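Local coordinates for Rbstp0775 protein (Geobacillus stearothermophilus, PDB 1RZ3), which is of unknown function but probably acts as an ATP-dependent kinase of the phosphoribulokinase and uridine kinase family, at residues A20-L25 and V120-S125; N40-T45 and M127-G132; Q92-L97 and P142-V147. All coordinates share one frame; numbering follows the deposited sequence.

Contact 1 (A20-L25 and V120-S125); sequences AGRLVL and VYLSDS. With CA (calcium ion), chain C.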
ATOM      1  N   ALA A  20      11.092  -5.095  16.757  1.00 30.29           N
ATOM      2  CA  ALA A  20      12.532  -4.911  16.879  1.00 32.33           C
ATOM      3  C   ALA A  20      12.803  -3.653  16.068  1.00 31.62           C
ATOM      4  O   ALA A  20      13.204  -3.718  14.902  1.00 32.30           O
ATOM      5  CB  ALA A  20      13.275  -6.101  16.285  1.00 33.99           C
ATOM      6  N   GLY A  21      12.569  -2.506  16.694  1.00 29.48           N
ATOM      7  CA  GLY A  21      12.748  -1.247  15.998  1.00 29.34           C
ATOM      8  C   GLY A  21      11.401  -0.892  15.394  1.00 27.39           C
ATOM      9  O   GLY A  21      10.368  -1.266  15.944  1.00 26.39           O
ATOM     10  N   ARG A  22      11.398  -0.186  14.271  1.00 24.60           N
ATOM     11  CA  ARG A  22      10.145   0.197  13.633  1.00 22.72           C
ATOM     12  C   ARG A  22       9.457  -1.039  13.069  1.00 22.46           C
ATOM     13  O   ARG A  22      10.113  -1.934  12.530  1.00 25.20           O
ATOM     14  CB  ARG A  22      10.399   1.179  12.484  1.00 21.07           C
ATOM     15  CG  ARG A  22      10.998   2.507  12.886  1.00 20.43           C
ATOM     16  CD  ARG A  22      11.336   3.328  11.659  1.00 19.76           C
ATOM     17  NE  ARG A  22      11.984   4.591  12.001  1.00 18.83           N
ATOM     18  CZ  ARG A  22      12.689   5.319  11.142  1.00 20.62           C
ATOM     19  NH1 ARG A  22      12.834   4.908   9.889  1.00 19.48           N
ATOM     20  NH2 ARG A  22      13.265   6.449  11.536  1.00 19.10           N
ATOM     21  N   LEU A  23       8.140  -1.093  13.205  1.00 17.72           N
ATOM     22  CA  LEU A  23       7.371  -2.207  12.668  1.00 16.95           C
ATOM     23  C   LEU A  23       6.717  -1.702  11.381  1.00 16.57           C
ATOM     24  O   LEU A  23       5.982  -0.716  11.400  1.00 16.84           O
ATOM     25  CB  LEU A  23       6.301  -2.646  13.668  1.00 17.36           C
ATOM     26  CG  LEU A  23       5.478  -3.887  13.303  1.00 18.26           C
ATOM     27  CD1 LEU A  23       6.397  -5.102  13.183  1.00 18.63           C
ATOM     28  CD2 LEU A  23       4.426  -4.123  14.370  1.00 17.68           C
ATOM     29  N   VAL A  24       7.001  -2.363  10.263  1.00 14.50           N
ATOM     30  CA  VAL A  24       6.432  -1.963   8.981  1.00 14.11           C
ATOM     31  C   VAL A  24       5.223  -2.832   8.631  1.00 14.93           C
ATOM     32  O   VAL A  24       5.344  -4.045   8.456  1.00 14.54           O
ATOM     33  CB  VAL A  24       7.500  -2.045   7.866  1.00 14.63           C
ATOM     34  CG1 VAL A  24       6.914  -1.611   6.537  1.00 13.91           C
ATOM     35  CG2 VAL A  24       8.693  -1.163   8.240  1.00 17.28           C
ATOM     36  N   LEU A  25       4.062  -2.192   8.533  1.00 13.71           N
ATOM     37  CA  LEU A  25       2.806  -2.877   8.246  1.00 15.44           C
ATOM     38  C   LEU A  25       2.325  -2.559   6.842  1.00 14.52           C
ATOM     39  O   LEU A  25       2.542  -1.464   6.331  1.00 14.30           O
ATOM     40  CB  LEU A  25       1.729  -2.426   9.230  1.00 16.35           C
ATOM     41  CG  LEU A  25       2.132  -2.283  10.697  1.00 21.19           C
ATOM     42  CD1 LEU A  25       1.051  -1.509  11.453  1.00 22.41           C
ATOM     43  CD2 LEU A  25       2.346  -3.662  11.302  1.00 22.25           C
ATOM     44  N   VAL A 120       8.124  13.503   4.466  1.00 16.83           N
ATOM     45  CA  VAL A 120       7.464  12.726   5.502  1.00 16.87           C
ATOM     46  C   VAL A 120       8.535  12.332   6.513  1.00 16.78           C
ATOM     47  O   VAL A 120       9.570  11.778   6.150  1.00 17.05           O
ATOM     48  CB  VAL A 120       6.801  11.440   4.941  1.00 19.74           C
ATOM     49  CG1 VAL A 120       6.204  10.623   6.087  1.00 18.27           C
ATOM     50  CG2 VAL A 120       5.710  11.807   3.954  1.00 20.40           C
ATOM     51  N   TYR A 121       8.296  12.636   7.782  1.00 16.20           N
ATOM     52  CA  TYR A 121       9.259  12.301   8.825  1.00 16.22           C
ATOM     53  C   TYR A 121       8.942  10.957   9.463  1.00 17.16           C
ATOM     54  O   TYR A 121       7.818  10.725   9.916  1.00 17.63           O
ATOM     55  CB  TYR A 121       9.268  13.398   9.892  1.00 18.50           C
ATOM     56  CG  TYR A 121       9.881  14.682   9.394  1.00 18.89           C
ATOM     57  CD1 TYR A 121      11.254  14.905   9.500  1.00 18.82           C
ATOM     58  CD2 TYR A 121       9.097  15.650   8.764  1.00 19.49           C
ATOM     59  CE1 TYR A 121      11.837  16.061   8.988  1.00 18.96           C
ATOM     60  CE2 TYR A 121       9.667  16.809   8.248  1.00 19.46           C
ATOM     61  CZ  TYR A 121      11.040  17.008   8.363  1.00 20.90           C
ATOM     62  OH  TYR A 121      11.615  18.150   7.849  1.00 20.86           O
ATOM     63  N   LEU A 122       9.937  10.075   9.483  1.00 16.11           N
ATOM     64  CA  LEU A 122       9.798   8.752  10.075  1.00 17.76           C
ATOM     65  C   LEU A 122      10.284   8.806  11.515  1.00 17.34           C
ATOM     66  O   LEU A 122       9.710   8.178  12.405  1.00 18.11           O
ATOM     67  CB  LEU A 122      10.626   7.735   9.285  1.00 18.26           C
ATOM     68  CG  LEU A 122      10.237   7.614   7.807  1.00 21.51           C
ATOM     69  CD1 LEU A 122      11.039   6.497   7.149  1.00 24.14           C
ATOM     70  CD2 LEU A 122       8.747   7.329   7.704  1.00 23.45           C
ATOM     71  N   SER A 123      11.357   9.569  11.714  1.00 17.58           N
ATOM     72  CA  SER A 123      11.986   9.783  13.014  1.00 18.41           C
ATOM     73  C   SER A 123      11.726   8.719  14.075  1.00 16.04           C
ATOM     74  O   SER A 123      12.223   7.601  13.959  1.00 18.43           O
ATOM     75  CB  SER A 123      11.590  11.159  13.553  1.00 20.53           C
ATOM     76  OG  SER A 123      11.859  12.166  12.592  1.00 29.39           O
ATOM     77  N   ASP A 124      10.953   9.050  15.108  1.00 14.03           N
ATOM     78  CA  ASP A 124      10.709   8.075  16.166  1.00 14.57           C
ATOM     79  C   ASP A 124       9.392   7.307  16.060  1.00 14.58           C
ATOM     80  O   ASP A 124       8.800   6.925  17.074  1.00 14.12           O
ATOM     81  CB  ASP A 124      10.834   8.746  17.548  1.00 15.29           C
ATOM     82  CG  ASP A 124       9.698   9.704  17.844  1.00 14.86           C
ATOM     83  OD1 ASP A 124       9.161  10.306  16.894  1.00 12.30           O
ATOM     84  OD2 ASP A 124       9.354   9.869  19.032  1.00 14.35           O
ATOM     85  N   SER A 125       8.940   7.061  14.834  1.00 14.09           N
ATOM     86  CA  SER A 125       7.699   6.308  14.636  1.00 15.09           C
ATOM     87  C   SER A 125       7.868   4.908  15.224  1.00 14.69           C
ATOM     88  O   SER A 125       8.947   4.321  15.146  1.00 15.92           O
ATOM     89  CB  SER A 125       7.381   6.154  13.142  1.00 15.40           C
ATOM     90  OG  SER A 125       7.201   7.401  12.498  1.00 18.89           O
TER
HETATM   91 CA    CA C 555       7.480  11.882  16.613  1.00 17.70          CA
HETATM   92  O   HOH W   1      11.701   5.061  14.751  1.00 20.69           O
HETATM   93  O   HOH W   2       6.446   9.946  17.920  1.00 18.60           O
HETATM   94  O   HOH W   3       7.699  14.026  17.632  1.00 52.22           O
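At the entrance to strand 23-29 of the parallel sheet, Arg22 reaches the turn that leaves strand 114-121 and meets Leu122, Ser123 and Ser125, an example of one long side chain holding a turn by its carbonyls. The Arg22 side chain runs extended from CG to NE, and Arg22 NH2 donates to Ser123 O at 2.9 Å, landing on a lone pair in the carbonyl plane with an N-H...O angle of 154°. A water at the edge of the guanidinium, 2.8 Å from Arg22 NE, accepts from it and donates to Ser123 O and Ser125 O. Ser123 O is thus gripped twice. Leu122 crosses the arginine at about a right angle, its CB over one guanidinium face and 3.6 Å from Arg22 NH1. Ser125 OG donates to Leu122 O at 2.6 Å and Ser125 N bonds the same oxygen, closing the turn on itself. From this turn Asp124 points away from Arg22, and Asp124 OD1 binds calcium at 2.3 Å, alongside two waters and one atom from outside both segments. Arg22 also bonds the carbonyls of Leu97 and Ser100, while Leu122 packs on Cys54 of strand 53-57, Leu103 of strand 102-109 and Ile128 of strand 127-132.

Contact 2 (N40-T45 and M127-G132); sequences NQLSQT and MIMIEG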
ATOM      1  N   ASN A  40      -6.483   4.411   7.581  1.00 23.63           N
ATOM      2  CA  ASN A  40      -6.661   5.605   8.394  1.00 23.76           C
ATOM      3  C   ASN A  40      -7.311   5.325   9.743  1.00 24.27           C
ATOM      4  O   ASN A  40      -6.863   5.834  10.769  1.00 24.34           O
ATOM      5  CB  ASN A  40      -7.465   6.657   7.627  1.00 25.83           C
ATOM      6  CG  ASN A  40      -6.751   7.133   6.373  1.00 27.92           C
ATOM      7  OD1 ASN A  40      -5.521   7.192   6.329  1.00 27.40           O
ATOM      8  ND2 ASN A  40      -7.519   7.485   5.351  1.00 29.56           N
ATOM      9  N   GLN A  41      -8.362   4.515   9.749  1.00 25.65           N
ATOM     10  CA  GLN A  41      -9.037   4.196  10.999  1.00 28.95           C
ATOM     11  C   GLN A  41      -8.137   3.371  11.913  1.00 27.36           C
ATOM     12  O   GLN A  41      -8.109   3.580  13.127  1.00 25.58           O
ATOM     13  CB  GLN A  41     -10.335   3.436  10.729  1.00 32.71           C
ATOM     14  CG  GLN A  41     -11.378   4.265  10.001  1.00 40.66           C
ATOM     15  CD  GLN A  41     -12.737   3.602   9.990  1.00 44.53           C
ATOM     16  OE1 GLN A  41     -12.907   2.512   9.442  1.00 48.43           O
ATOM     17  NE2 GLN A  41     -13.717   4.257  10.599  1.00 47.43           N
ATOM     18  N   LEU A  42      -7.402   2.434  11.326  1.00 26.16           N
ATOM     19  CA  LEU A  42      -6.506   1.590  12.104  1.00 25.79           C
ATOM     20  C   LEU A  42      -5.385   2.418  12.736  1.00 23.57           C
ATOM     21  O   LEU A  42      -5.091   2.275  13.922  1.00 21.37           O
ATOM     22  CB  LEU A  42      -5.909   0.495  11.214  1.00 27.15           C
ATOM     23  CG  LEU A  42      -5.087  -0.574  11.933  1.00 29.38           C
ATOM     24  CD1 LEU A  42      -5.951  -1.262  12.989  1.00 29.70           C
ATOM     25  CD2 LEU A  42      -4.578  -1.589  10.918  1.00 30.40           C
ATOM     26  N   SER A  43      -4.765   3.290  11.946  1.00 22.32           N
ATOM     27  CA  SER A  43      -3.684   4.123  12.454  1.00 23.20           C
ATOM     28  C   SER A  43      -4.192   5.020  13.581  1.00 24.02           C
ATOM     29  O   SER A  43      -3.489   5.261  14.562  1.00 20.03           O
ATOM     30  CB  SER A  43      -3.087   4.976  11.328  1.00 24.83           C
ATOM     31  OG  SER A  43      -4.059   5.848  10.779  1.00 27.64           O
ATOM     32  N   GLN A  44      -5.418   5.510  13.434  1.00 24.31           N
ATOM     33  CA  GLN A  44      -6.020   6.367  14.446  1.00 27.65           C
ATOM     34  C   GLN A  44      -6.173   5.607  15.764  1.00 23.52           C
ATOM     35  O   GLN A  44      -5.802   6.097  16.828  1.00 23.10           O
ATOM     36  CB  GLN A  44      -7.390   6.859  13.965  1.00 32.12           C
ATOM     37  CG  GLN A  44      -8.043   7.885  14.874  1.00 40.73           C
ATOM     38  CD  GLN A  44      -7.149   9.084  15.129  1.00 45.68           C
ATOM     39  OE1 GLN A  44      -6.112   8.972  15.785  1.00 49.28           O
ATOM     40  NE2 GLN A  44      -7.542  10.241  14.605  1.00 48.86           N
ATOM     41  N   THR A  45      -6.727   4.405  15.682  1.00 22.55           N
ATOM     42  CA  THR A  45      -6.926   3.570  16.863  1.00 22.83           C
ATOM     43  C   THR A  45      -5.591   3.246  17.543  1.00 22.17           C
ATOM     44  O   THR A  45      -5.489   3.246  18.776  1.00 20.79           O
ATOM     45  CB  THR A  45      -7.636   2.264  16.477  1.00 24.70           C
ATOM     46  OG1 THR A  45      -8.833   2.575  15.749  1.00 28.81           O
ATOM     47  CG2 THR A  45      -8.000   1.464  17.714  1.00 24.85           C
HETATM   48  N   MSE A 127       5.601   2.518  14.345  1.00 12.27           N
HETATM   49  CA  MSE A 127       5.158   1.714  13.215  1.00 13.56           C
HETATM   50  C   MSE A 127       4.979   2.565  11.970  1.00 13.15           C
HETATM   51  O   MSE A 127       4.636   3.742  12.052  1.00 12.83           O
HETATM   52  CB  MSE A 127       3.812   1.045  13.523  1.00 13.68           C
HETATM   53  CG  MSE A 127       3.744   0.300  14.842  1.00 16.72           C
HETATM   54 SE   MSE A 127       2.083  -0.720  15.020  1.00 22.36          SE
HETATM   55  CE  MSE A 127       2.496  -1.656  16.666  1.00 18.56           C
ATOM     56  N   ILE A 128       5.210   1.948  10.815  1.00 12.96           N
ATOM     57  CA  ILE A 128       5.041   2.611   9.534  1.00 14.67           C
ATOM     58  C   ILE A 128       3.957   1.802   8.842  1.00 16.28           C
ATOM     59  O   ILE A 128       4.076   0.580   8.719  1.00 17.02           O
ATOM     60  CB  ILE A 128       6.323   2.543   8.668  1.00 17.62           C
ATOM     61  CG1 ILE A 128       7.510   3.150   9.426  1.00 20.85           C
ATOM     62  CG2 ILE A 128       6.082   3.260   7.332  1.00 15.01           C
ATOM     63  CD1 ILE A 128       7.279   4.562   9.895  1.00 23.77           C
HETATM   64  N   MSE A 129       2.898   2.464   8.401  1.00 14.82           N
HETATM   65  CA  MSE A 129       1.817   1.756   7.731  1.00 17.80           C
HETATM   66  C   MSE A 129       1.705   2.180   6.276  1.00 16.86           C
HETATM   67  O   MSE A 129       1.622   3.368   5.968  1.00 16.66           O
HETATM   68  CB  MSE A 129       0.492   2.003   8.442  1.00 20.88           C
HETATM   69  CG  MSE A 129      -0.628   1.139   7.907  1.00 27.72           C
HETATM   70 SE   MSE A 129      -2.265   1.508   8.816  1.00 40.50          SE
HETATM   71  CE  MSE A 129      -1.873   0.653  10.504  1.00 30.88           C
ATOM     72  N   ILE A 130       1.705   1.193   5.390  1.00 17.08           N
ATOM     73  CA  ILE A 130       1.619   1.432   3.957  1.00 16.88           C
ATOM     74  C   ILE A 130       0.407   0.702   3.387  1.00 16.12           C
ATOM     75  O   ILE A 130       0.241  -0.498   3.608  1.00 17.06           O
ATOM     76  CB  ILE A 130       2.899   0.919   3.252  1.00 17.70           C
ATOM     77  CG1 ILE A 130       4.126   1.598   3.873  1.00 20.11           C
ATOM     78  CG2 ILE A 130       2.822   1.185   1.753  1.00 17.70           C
ATOM     79  CD1 ILE A 130       5.448   1.080   3.364  1.00 24.00           C
ATOM     80  N   GLU A 131      -0.448   1.429   2.668  1.00 16.62           N
ATOM     81  CA  GLU A 131      -1.625   0.820   2.061  1.00 15.32           C
ATOM     82  C   GLU A 131      -1.623   1.086   0.564  1.00 17.18           C
ATOM     83  O   GLU A 131      -1.233   2.165   0.121  1.00 15.59           O
ATOM     84  CB  GLU A 131      -2.914   1.372   2.693  1.00 18.90           C
ATOM     85  CG  GLU A 131      -3.167   2.863   2.484  1.00 20.56           C
ATOM     86  CD  GLU A 131      -3.968   3.168   1.225  1.00 23.35           C
ATOM     87  OE1 GLU A 131      -4.297   2.225   0.471  1.00 23.18           O
ATOM     88  OE2 GLU A 131      -4.271   4.359   0.994  1.00 22.97           O
ATOM     89  N   GLY A 132      -2.044   0.092  -0.211  1.00 17.61           N
ATOM     90  CA  GLY A 132      -2.087   0.257  -1.653  1.00 16.81           C
ATOM     91  C   GLY A 132      -2.340  -1.049  -2.367  1.00 16.91           C
ATOM     92  O   GLY A 132      -2.440  -2.101  -1.738  1.00 14.70           O
TER
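Leu42 of helix 35-48 and the selenomethionine Met129 of strand 127-132 make the close part of this contact, and they do so almost entirely through one methyl group. Met129 CE lies 3.5 Å from Leu42 CD2 and 3.7 Å from Leu42 CG, the two side chains crossing at about a right angle. Met129 leaves its strand fully stretched as far as SE and then bends at the last torsion (chi3 -73°), which brings CE against Leu42 CG and CD2. Ser43 completes the buried patch more loosely: Ser43 N is 4.2 Å from Met129 CE and Ser43 CB 4.4 Å from Met129 SE. The Ser43 hydroxyl is bonded within the helix, where the carbonyls of Ala39 and Asn40 are both near; no hydrogen bond crosses the contact.

The outer face of the helix differs. Gln41 and Gln44 are exposed to solvent, and Thr45 OG1 donates to Gln41 O at 2.9 Å, the oxygen that also accepts from Thr45 N. Around the core, Leu10 and Ile14 of helix 3-15 touch Leu42, and Leu25 and Ile27 of strand 23-29 touch Met129. Farther along the strand, Glu131 OE2 is hydrogen-bonded to His57 and Thr36. Helix 35-48 follows a probable Walker A loop, and its packing on the parallel sheet is consistent with the P-loop NTPase fold of this family.

Contact 3 (Q92-L97 and P142-V147); sequences QLFRQL and PFFDFV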
ATOM      1  N   GLN A  92      14.118   4.367  -2.969  1.00 17.17           N
ATOM      2  CA  GLN A  92      13.833   5.579  -2.209  1.00 18.17           C
ATOM      3  C   GLN A  92      12.794   5.512  -1.102  1.00 17.39           C
ATOM      4  O   GLN A  92      12.696   6.438  -0.292  1.00 16.67           O
ATOM      5  CB  GLN A  92      13.471   6.706  -3.179  1.00 19.75           C
ATOM      6  CG  GLN A  92      14.556   6.985  -4.215  1.00 25.81           C
ATOM      7  CD  GLN A  92      15.925   7.166  -3.590  1.00 29.61           C
ATOM      8  OE1 GLN A  92      16.060   7.797  -2.540  1.00 29.41           O
ATOM      9  NE2 GLN A  92      16.953   6.620  -4.237  1.00 30.18           N
ATOM     10  N   LEU A  93      12.011   4.441  -1.061  1.00 16.43           N
ATOM     11  CA  LEU A  93      11.002   4.316  -0.020  1.00 15.43           C
ATOM     12  C   LEU A  93      11.148   3.052   0.828  1.00 14.98           C
ATOM     13  O   LEU A  93      11.525   3.115   1.998  1.00 15.96           O
ATOM     14  CB  LEU A  93       9.592   4.363  -0.631  1.00 17.11           C
ATOM     15  CG  LEU A  93       8.400   4.180   0.320  1.00 18.02           C
ATOM     16  CD1 LEU A  93       8.420   5.249   1.391  1.00 20.65           C
ATOM     17  CD2 LEU A  93       7.100   4.256  -0.473  1.00 22.15           C
ATOM     18  N   PHE A  94      10.861   1.904   0.230  1.00 14.23           N
ATOM     19  CA  PHE A  94      10.904   0.646   0.963  1.00 15.47           C
ATOM     20  C   PHE A  94      12.206   0.304   1.678  1.00 15.22           C
ATOM     21  O   PHE A  94      12.175  -0.062   2.853  1.00 16.84           O
ATOM     22  CB  PHE A  94      10.456  -0.491   0.040  1.00 13.52           C
ATOM     23  CG  PHE A  94       9.009  -0.383  -0.362  1.00 15.52           C
ATOM     24  CD1 PHE A  94       7.997  -0.719   0.536  1.00 15.28           C
ATOM     25  CD2 PHE A  94       8.655   0.129  -1.605  1.00 15.75           C
ATOM     26  CE1 PHE A  94       6.655  -0.542   0.201  1.00 15.18           C
ATOM     27  CE2 PHE A  94       7.317   0.311  -1.952  1.00 14.80           C
ATOM     28  CZ  PHE A  94       6.315  -0.026  -1.045  1.00 15.44           C
ATOM     29  N   ARG A  95      13.341   0.436   0.997  1.00 16.14           N
ATOM     30  CA  ARG A  95      14.632   0.127   1.625  1.00 17.49           C
ATOM     31  C   ARG A  95      14.964   1.097   2.757  1.00 16.48           C
ATOM     32  O   ARG A  95      15.780   0.792   3.628  1.00 15.55           O
ATOM     33  CB  ARG A  95      15.771   0.191   0.598  1.00 20.49           C
ATOM     34  CG  ARG A  95      15.813  -0.942  -0.405  1.00 28.58           C
ATOM     35  CD  ARG A  95      17.051  -0.827  -1.296  1.00 36.10           C
ATOM     36  NE  ARG A  95      17.113  -1.891  -2.296  1.00 42.55           N
ATOM     37  CZ  ARG A  95      18.073  -2.007  -3.210  1.00 45.93           C
ATOM     38  NH1 ARG A  95      19.064  -1.125  -3.253  1.00 47.12           N
ATOM     39  NH2 ARG A  95      18.040  -3.004  -4.085  1.00 46.35           N
ATOM     40  N   GLN A  96      14.329   2.263   2.737  1.00 16.38           N
ATOM     41  CA  GLN A  96      14.580   3.306   3.734  1.00 18.06           C
ATOM     42  C   GLN A  96      13.670   3.295   4.965  1.00 18.18           C
ATOM     43  O   GLN A  96      13.931   4.008   5.935  1.00 18.06           O
ATOM     44  CB  GLN A  96      14.453   4.679   3.066  1.00 20.79           C
ATOM     45  CG  GLN A  96      15.266   4.835   1.797  1.00 26.21           C
ATOM     46  CD  GLN A  96      16.749   4.725   2.052  1.00 32.73           C
ATOM     47  OE1 GLN A  96      17.305   5.471   2.858  1.00 38.00           O
ATOM     48  NE2 GLN A  96      17.402   3.792   1.369  1.00 35.61           N
ATOM     49  N   LEU A  97      12.607   2.501   4.932  1.00 17.90           N
ATOM     50  CA  LEU A  97      11.658   2.475   6.046  1.00 18.47           C
ATOM     51  C   LEU A  97      12.227   2.160   7.426  1.00 20.52           C
ATOM     52  O   LEU A  97      11.802   2.742   8.425  1.00 18.16           O
ATOM     53  CB  LEU A  97      10.519   1.501   5.738  1.00 19.28           C
ATOM     54  CG  LEU A  97       9.685   1.834   4.497  1.00 20.23           C
ATOM     55  CD1 LEU A  97       8.616   0.773   4.309  1.00 19.87           C
ATOM     56  CD2 LEU A  97       9.056   3.207   4.638  1.00 19.49           C
ATOM     57  N   PRO A 142      10.051  -8.060   1.019  1.00 15.82           N
ATOM     58  CA  PRO A 142      11.052  -8.166   2.085  1.00 15.19           C
ATOM     59  C   PRO A 142      11.034  -7.062   3.127  1.00 15.26           C
ATOM     60  O   PRO A 142      11.541  -7.243   4.225  1.00 13.59           O
ATOM     61  CB  PRO A 142      12.381  -8.184   1.326  1.00 16.54           C
ATOM     62  CG  PRO A 142      12.002  -8.630  -0.070  1.00 15.19           C
ATOM     63  CD  PRO A 142      10.700  -7.928  -0.297  1.00 15.91           C
ATOM     64  N   PHE A 143      10.440  -5.924   2.790  1.00 15.81           N
ATOM     65  CA  PHE A 143      10.442  -4.797   3.712  1.00 15.64           C
ATOM     66  C   PHE A 143       9.224  -4.640   4.608  1.00 16.60           C
ATOM     67  O   PHE A 143       9.128  -3.662   5.353  1.00 16.68           O
ATOM     68  CB  PHE A 143      10.712  -3.521   2.912  1.00 13.57           C
ATOM     69  CG  PHE A 143      11.980  -3.594   2.110  1.00 13.82           C
ATOM     70  CD1 PHE A 143      13.216  -3.580   2.748  1.00 14.91           C
ATOM     71  CD2 PHE A 143      11.940  -3.776   0.731  1.00 15.01           C
ATOM     72  CE1 PHE A 143      14.396  -3.754   2.025  1.00 16.22           C
ATOM     73  CE2 PHE A 143      13.113  -3.953  -0.002  1.00 17.66           C
ATOM     74  CZ  PHE A 143      14.343  -3.943   0.649  1.00 16.49           C
ATOM     75  N   PHE A 144       8.305  -5.602   4.545  1.00 15.64           N
ATOM     76  CA  PHE A 144       7.103  -5.587   5.384  1.00 16.14           C
ATOM     77  C   PHE A 144       7.248  -6.620   6.495  1.00 17.07           C
ATOM     78  O   PHE A 144       7.661  -7.753   6.243  1.00 16.46           O
ATOM     79  CB  PHE A 144       5.854  -5.947   4.567  1.00 17.59           C
ATOM     80  CG  PHE A 144       5.397  -4.867   3.636  1.00 16.78           C
ATOM     81  CD1 PHE A 144       4.699  -3.766   4.121  1.00 18.59           C
ATOM     82  CD2 PHE A 144       5.658  -4.950   2.273  1.00 19.49           C
ATOM     83  CE1 PHE A 144       4.265  -2.758   3.255  1.00 18.51           C
ATOM     84  CE2 PHE A 144       5.229  -3.949   1.400  1.00 22.86           C
ATOM     85  CZ  PHE A 144       4.531  -2.850   1.895  1.00 19.91           C
ATOM     86  N   ASP A 145       6.906  -6.235   7.720  1.00 16.56           N
ATOM     87  CA  ASP A 145       6.968  -7.157   8.849  1.00 17.34           C
ATOM     88  C   ASP A 145       5.632  -7.860   8.994  1.00 17.71           C
ATOM     89  O   ASP A 145       5.550  -8.968   9.513  1.00 16.77           O
ATOM     90  CB  ASP A 145       7.254  -6.412  10.153  1.00 17.24           C
ATOM     91  CG  ASP A 145       8.647  -5.850  10.201  1.00 20.12           C
ATOM     92  OD1 ASP A 145       9.602  -6.654  10.154  1.00 21.41           O
ATOM     93  OD2 ASP A 145       8.784  -4.611  10.277  1.00 18.25           O
ATOM     94  N   PHE A 146       4.581  -7.206   8.520  1.00 15.59           N
ATOM     95  CA  PHE A 146       3.238  -7.745   8.659  1.00 14.45           C
ATOM     96  C   PHE A 146       2.375  -7.201   7.533  1.00 14.67           C
ATOM     97  O   PHE A 146       2.371  -5.997   7.279  1.00 13.34           O
ATOM     98  CB  PHE A 146       2.682  -7.293  10.010  1.00 13.85           C
ATOM     99  CG  PHE A 146       1.266  -7.725  10.276  1.00 16.38           C
ATOM    100  CD1 PHE A 146       0.984  -9.026  10.690  1.00 18.63           C
ATOM    101  CD2 PHE A 146       0.218  -6.822  10.147  1.00 17.17           C
ATOM    102  CE1 PHE A 146      -0.319  -9.416  10.975  1.00 18.21           C
ATOM    103  CE2 PHE A 146      -1.092  -7.204  10.430  1.00 21.95           C
ATOM    104  CZ  PHE A 146      -1.360  -8.506  10.847  1.00 19.73           C
ATOM    105  N   VAL A 147       1.652  -8.086   6.857  1.00 12.51           N
ATOM    106  CA  VAL A 147       0.786  -7.658   5.767  1.00 12.78           C
ATOM    107  C   VAL A 147      -0.615  -8.210   5.949  1.00 14.10           C
ATOM    108  O   VAL A 147      -0.797  -9.404   6.218  1.00 13.87           O
ATOM    109  CB  VAL A 147       1.307  -8.130   4.389  1.00 14.70           C
ATOM    110  CG1 VAL A 147       0.304  -7.746   3.293  1.00 14.09           C
ATOM    111  CG2 VAL A 147       2.667  -7.500   4.096  1.00 13.27           C
TER
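Phe143 and Phe144, two successive aromatics ahead of strand 146-150, divide the work of gripping Phe94 and Arg95 in the turn at the C-terminal part of helix 86-94. Phe143 carries its ring with CG opposite the carbonyl carbon (chi1 -55°), which lays one face against the backbone of the turn from Phe94 to Leu97. Arg95 CA stands over that face in a CH-pi contact, 4.2 Å from the centroid of the Phe143 ring and 20° off its normal. Phe94 C lies over the same face, likewise offset toward the rim, Phe94 O comes to 3.6 Å from Phe143 CG, and Phe94 CB meets Phe143 CD2 at 3.7 Å. Arg95 adds its aliphatic stem, extended from CG to NE, with Arg95 CG 3.5 Å from Phe143 CZ; contact with the ring is made by carbon rather than by the charged end. An alanine at Phe143 is likely to leave the Arg95 stem and the turn backbone without the ring face they rest on.

Phe144 takes the inner side. Its CG also lies opposite the carbonyl carbon, which brings the ring end back toward Phe94: Phe144 CZ approaches Phe94 CE1 to 3.6 Å, the ring centroids being 5.7 Å apart and their planes inclined at 58°, neither stacked nor edge-to-face. The Phe94 ring also stacks with Trp140. Phe94, Phe144 and Leu97 pack on Ile130 and, for the latter two, Val24 of the parallel sheet, while Phe143 and Arg95 form the more open rim, consistent with the layered alpha/beta fold of P-loop kinases.

How the contacts relate
Followed from the N terminus, the chain first supplies segment 20-25, then 40-45 and 92-97, before 120-125, 127-132 and 142-147 return to them in the same order. Each contact therefore closes a long loop and each pair of loops crosses; none is contained in another. Contact 1 ties the start of strand 23-29 to the turn after the hairpin, contact 2 sets helix 35-48 against strand 127-132, and contact 3 joins the C-terminal part of helix 86-94 to the approach to strand 146-150. The parallel sheet unites them: strand 23-29 lies between strands 127-132 and 146-150, and Met129 and Ile130, successive in strand 127-132, serve its two sides, Met129 within contact 2 and Ile130 against contact 3.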